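Long-range contact in lipase (Pelosinus fermentans, PDB 5AH0), which hydrolyses the polyester poly(butylene adipate-co-terephthalate) and, as a lipase, probably cleaves lipid esters: residues H74-Y85 with E133-S143. Sequence-based numbering, arbitrary orientation.
Sequences HAHSTQKGHSRY and EERNTTPSQLS. With ZN (zinc ion), chain C.
The carboxylate of E134 sits against the first turn of helix 74-80 and accepts hydrogen bonds from two of its backbone N-H groups. OE1 accepts from A75 N at 2.9 Å, met on the syn side, 17° out of the carboxylate plane; OE2 accepts from H76 N at 3.0 Å through its syn lone pair. The chain of E134, bent at chi2 (-67°), turns the group to the helix, and the CB of A75 packs on both oxygens. An exchange of E134 for alanine would probably leave the N-H groups of A75 and H76 without their carboxylate acceptor, and the turn that carries H76 less firmly held. Beside it, the H74 ring takes P139 CD squarely over one face, a CH-pi contact 3.6 Å from the centroid, while T137 O lies in plane at its edge. R84, extended from CG to NE, slides its guanidinium between H74 CB on one face and Y85 OH on the other; NH2 gives a weak bond to Q141 O (3.2 Å), while the stronger partner is D71, salt-bridged to NE. E134 thus holds the first turn of a helix whose H76, with H82 just past its Schellman end, joins D56 and D233 in the zinc site of this alpha/beta-hydrolase-type lipase.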
loop_
_atom_site.group_PDB
_atom_site.type_symbol
_atom_site.label_atom_id
_atom_site.label_comp_id
_atom_site.label_asym_id
_atom_site.label_seq_id
_atom_site.Cartn_x
_atom_site.Cartn_y
_atom_site.Cartn_z
ATOM N N HIS A 74 7.307 -21.302 -3.372
ATOM C CA HIS A 74 7.847 -22.497 -2.737
ATOM C C HIS A 74 9.014 -22.165 -1.799
ATOM O O HIS A 74 9.012 -22.552 -0.624
ATOM C CB HIS A 74 8.289 -23.507 -3.797
ATOM C CG HIS A 74 8.725 -24.818 -3.225
ATOM N ND1 HIS A 74 7.926 -25.564 -2.385
ATOM C CD2 HIS A 74 9.876 -25.518 -3.369
ATOM C CE1 HIS A 74 8.566 -26.665 -2.036
ATOM N NE2 HIS A 74 9.751 -26.663 -2.622
ATOM N N ALA A 75 10.004 -21.446 -2.319
ATOM C CA ALA A 75 11.176 -21.056 -1.535
ATOM C C ALA A 75 10.833 -20.055 -0.419
ATOM O O ALA A 75 11.126 -20.299 0.758
ATOM C CB ALA A 75 12.247 -20.482 -2.452
ATOM N N HIS A 76 10.219 -18.931 -0.793
ATOM C CA HIS A 76 9.897 -17.876 0.169
ATOM C C HIS A 76 9.130 -18.398 1.376
ATOM O O HIS A 76 9.505 -18.119 2.514
ATOM C CB HIS A 76 9.083 -16.761 -0.492
ATOM C CG HIS A 76 8.611 -15.717 0.476
ATOM N ND1 HIS A 76 9.344 -14.590 0.772
ATOM C CD2 HIS A 76 7.495 -15.656 1.245
ATOM C CE1 HIS A 76 8.694 -13.869 1.671
ATOM N NE2 HIS A 76 7.574 -14.496 1.974
ATOM N N SER A 77 8.063 -19.152 1.120
ATOM C CA SER A 77 7.205 -19.674 2.182
ATOM C C SER A 77 7.999 -20.444 3.214
ATOM O O SER A 77 7.877 -20.195 4.413
ATOM C CB SER A 77 6.127 -20.595 1.617
ATOM O OG SER A 77 5.574 -20.079 0.427
ATOM N N THR A 78 8.797 -21.393 2.729
ATOM C CA THR A 78 9.587 -22.262 3.587
ATOM C C THR A 78 10.601 -21.477 4.403
ATOM O O THR A 78 10.728 -21.685 5.608
ATOM C CB THR A 78 10.335 -23.335 2.774
ATOM O OG1 THR A 78 9.432 -23.965 1.858
ATOM C CG2 THR A 78 10.923 -24.386 3.705
ATOM N N GLN A 79 11.329 -20.584 3.739
ATOM C CA GLN A 79 12.350 -19.784 4.408
ATOM C C GLN A 79 11.769 -18.906 5.520
ATOM O O GLN A 79 12.414 -18.667 6.539
ATOM C CB GLN A 79 13.086 -18.913 3.391
ATOM C CG GLN A 79 13.995 -17.874 4.020
ATOM C CD GLN A 79 14.638 -16.967 2.997
ATOM O OE1 GLN A 79 14.492 -15.742 3.058
ATOM N NE2 GLN A 79 15.363 -17.564 2.049
ATOM N N LYS A 80 10.548 -18.430 5.325
ATOM C CA LYS A 80 9.925 -17.577 6.320
ATOM C C LYS A 80 9.033 -18.368 7.282
ATOM O O LYS A 80 8.728 -17.899 8.375
ATOM C CB LYS A 80 9.117 -16.481 5.635
ATOM C CG LYS A 80 9.875 -15.180 5.472
ATOM C CD LYS A 80 11.011 -15.298 4.466
ATOM C CE LYS A 80 11.808 -13.997 4.346
ATOM N NZ LYS A 80 12.918 -13.915 5.346
ATOM N N GLY A 81 8.604 -19.559 6.878
ATOM C CA GLY A 81 7.723 -20.348 7.719
ATOM C C GLY A 81 6.249 -20.062 7.484
ATOM O O GLY A 81 5.506 -19.794 8.428
ATOM N N HIS A 82 5.837 -20.120 6.217
ATOM C CA HIS A 82 4.464 -19.825 5.797
ATOM C C HIS A 82 3.537 -21.022 5.700
ATOM O O HIS A 82 3.877 -22.132 6.069
ATOM C CB HIS A 82 4.456 -19.187 4.406
ATOM C CG HIS A 82 4.621 -17.704 4.396
ATOM N ND1 HIS A 82 4.424 -16.923 5.510
ATOM C CD2 HIS A 82 4.974 -16.860 3.397
ATOM C CE1 HIS A 82 4.639 -15.656 5.194
ATOM N NE2 HIS A 82 4.978 -15.593 3.920
ATOM N N SER A 83 2.338 -20.734 5.212
ATOM C CA SER A 83 1.591 -21.639 4.365
ATOM C C SER A 83 1.936 -21.141 2.978
ATOM O O SER A 83 1.880 -19.938 2.736
ATOM C CB SER A 83 0.085 -21.575 4.612
ATOM O OG SER A 83 -0.230 -21.697 5.983
ATOM N N ARG A 84 2.344 -22.029 2.080
ATOM C CA ARG A 84 2.722 -21.598 0.737
ATOM C C ARG A 84 1.549 -20.965 -0.004
ATOM O O ARG A 84 1.698 -19.954 -0.684
ATOM C CB ARG A 84 3.272 -22.768 -0.085
ATOM C CG ARG A 84 3.686 -22.347 -1.486
ATOM C CD ARG A 84 3.842 -23.507 -2.443
ATOM N NE ARG A 84 3.930 -23.027 -3.817
ATOM C CZ ARG A 84 4.422 -23.728 -4.831
ATOM N NH1 ARG A 84 4.899 -24.951 -4.631
ATOM N NH2 ARG A 84 4.456 -23.195 -6.044
ATOM N N TYR A 85 0.383 -21.583 0.138
ATOM C CA TYR A 85 -0.794 -21.180 -0.613
ATOM C C TYR A 85 -1.750 -20.368 0.250
ATOM O O TYR A 85 -1.987 -20.706 1.411
ATOM C CB TYR A 85 -1.509 -22.407 -1.183
ATOM C CG TYR A 85 -0.774 -23.089 -2.322
ATOM C CD1 TYR A 85 -0.830 -22.576 -3.615
ATOM C CD2 TYR A 85 -0.043 -24.261 -2.111
ATOM C CE1 TYR A 85 -0.172 -23.201 -4.666
ATOM C CE2 TYR A 85 0.621 -24.890 -3.156
ATOM C CZ TYR A 85 0.551 -24.355 -4.430
ATOM O OH TYR A 85 1.201 -24.965 -5.477
ATOM N N GLU A 133 15.130 -17.429 -7.766
ATOM C CA GLU A 133 15.116 -18.320 -6.622
ATOM C C GLU A 133 13.983 -19.328 -6.721
ATOM O O GLU A 133 14.161 -20.506 -6.426
ATOM C CB GLU A 133 14.978 -17.520 -5.325
ATOM C CG GLU A 133 15.934 -16.340 -5.197
ATOM C CD GLU A 133 17.392 -16.762 -5.120
ATOM O OE1 GLU A 133 17.667 -17.917 -4.725
ATOM O OE2 GLU A 133 18.270 -15.933 -5.444
ATOM N N GLU A 134 12.824 -18.872 -7.178
ATOM C CA GLU A 134 11.658 -19.740 -7.210
ATOM C C GLU A 134 11.703 -20.675 -8.408
ATOM O O GLU A 134 11.318 -21.835 -8.303
ATOM C CB GLU A 134 10.364 -18.920 -7.245
ATOM C CG GLU A 134 10.114 -18.019 -6.029
ATOM C CD GLU A 134 9.871 -18.803 -4.745
ATOM O OE1 GLU A 134 9.632 -20.035 -4.829
ATOM O OE2 GLU A 134 9.895 -18.183 -3.657
ATOM N N ARG A 135 12.181 -20.168 -9.540
ATOM C CA ARG A 135 12.250 -20.959 -10.760
ATOM C C ARG A 135 13.205 -22.130 -10.626
ATOM O O ARG A 135 13.027 -23.169 -11.261
ATOM C CB ARG A 135 12.693 -20.103 -11.935
ATOM C CG ARG A 135 11.637 -19.217 -12.497
ATOM C CD ARG A 135 12.260 -18.332 -13.542
ATOM N NE ARG A 135 13.340 -17.519 -12.994
ATOM C CZ ARG A 135 13.833 -16.450 -13.606
ATOM N NH1 ARG A 135 13.338 -16.071 -14.776
ATOM N NH2 ARG A 135 14.810 -15.752 -13.052
ATOM N N ASN A 136 14.229 -21.951 -9.802
ATOM C CA ASN A 136 15.192 -23.011 -9.573
ATOM C C ASN A 136 14.605 -24.112 -8.718
ATOM O O ASN A 136 14.393 -25.234 -9.185
ATOM C CB ASN A 136 16.446 -22.451 -8.903
ATOM C CG ASN A 136 17.216 -21.522 -9.807
ATOM O OD1 ASN A 136 16.846 -21.315 -10.963
ATOM N ND2 ASN A 136 18.284 -20.935 -9.281
ATOM N N THR A 137 14.341 -23.776 -7.462
ATOM C CA THR A 137 13.880 -24.756 -6.497
ATOM C C THR A 137 12.370 -24.725 -6.331
ATOM O O THR A 137 11.849 -23.961 -5.516
ATOM C CB THR A 137 14.534 -24.536 -5.134
ATOM O OG1 THR A 137 15.899 -24.147 -5.319
ATOM C CG2 THR A 137 14.464 -25.812 -4.303
ATOM N N THR A 138 11.672 -25.540 -7.115
ATOM C CA THR A 138 10.231 -25.716 -6.970
ATOM C C THR A 138 9.893 -27.032 -7.656
ATOM O O THR A 138 10.259 -27.249 -8.810
ATOM C CB THR A 138 9.419 -24.511 -7.567
ATOM O OG1 THR A 138 8.013 -24.689 -7.341
ATOM C CG2 THR A 138 9.684 -24.331 -9.056
ATOM N N PRO A 139 9.202 -27.926 -6.933
ATOM C CA PRO A 139 9.009 -29.292 -7.436
ATOM C C PRO A 139 8.276 -29.296 -8.770
ATOM O O PRO A 139 8.862 -29.583 -9.811
ATOM C CB PRO A 139 8.187 -29.974 -6.336
ATOM C CG PRO A 139 7.708 -28.895 -5.425
ATOM C CD PRO A 139 8.290 -27.585 -5.829
ATOM N N SER A 140 7.005 -28.950 -8.735
ATOM C CA SER A 140 6.279 -28.671 -9.951
ATOM C C SER A 140 5.224 -27.663 -9.579
ATOM O O SER A 140 5.161 -27.215 -8.423
ATOM C CB SER A 140 5.653 -29.925 -10.552
ATOM O OG SER A 140 4.641 -30.445 -9.713
ATOM N N GLN A 141 4.423 -27.280 -10.564
ATOM C CA GLN A 141 3.299 -26.403 -10.312
ATOM C C GLN A 141 3.776 -25.084 -9.690
ATOM O O GLN A 141 3.343 -24.715 -8.601
ATOM C CB GLN A 141 2.293 -27.107 -9.400
ATOM C CG GLN A 141 0.862 -27.014 -9.863
ATOM C CD GLN A 141 -0.110 -27.579 -8.852
ATOM O OE1 GLN A 141 -0.715 -26.836 -8.074
ATOM N NE2 GLN A 141 -0.259 -28.903 -8.846
ATOM N N LEU A 142 4.701 -24.405 -10.367
ATOM C CA LEU A 142 5.196 -23.092 -9.939
ATOM C C LEU A 142 4.214 -21.972 -10.316
ATOM O O LEU A 142 3.567 -22.041 -11.364
ATOM C CB LEU A 142 6.568 -22.823 -10.562
ATOM C CG LEU A 142 7.209 -21.454 -10.350
ATOM C CD1 LEU A 142 7.714 -21.308 -8.918
ATOM C CD2 LEU A 142 8.327 -21.210 -11.348
ATOM N N SER A 143 4.106 -20.940 -9.473
ATOM C CA SER A 143 3.226 -19.812 -9.780
ATOM C C SER A 143 3.699 -19.007 -10.980
ATOM O O SER A 143 4.871 -18.635 -11.066
ATOM C CB SER A 143 3.085 -18.864 -8.597
ATOM O OG SER A 143 2.276 -17.759 -8.977
HETATM ZN ZN ZN C . 5.940 -13.931 3.140
#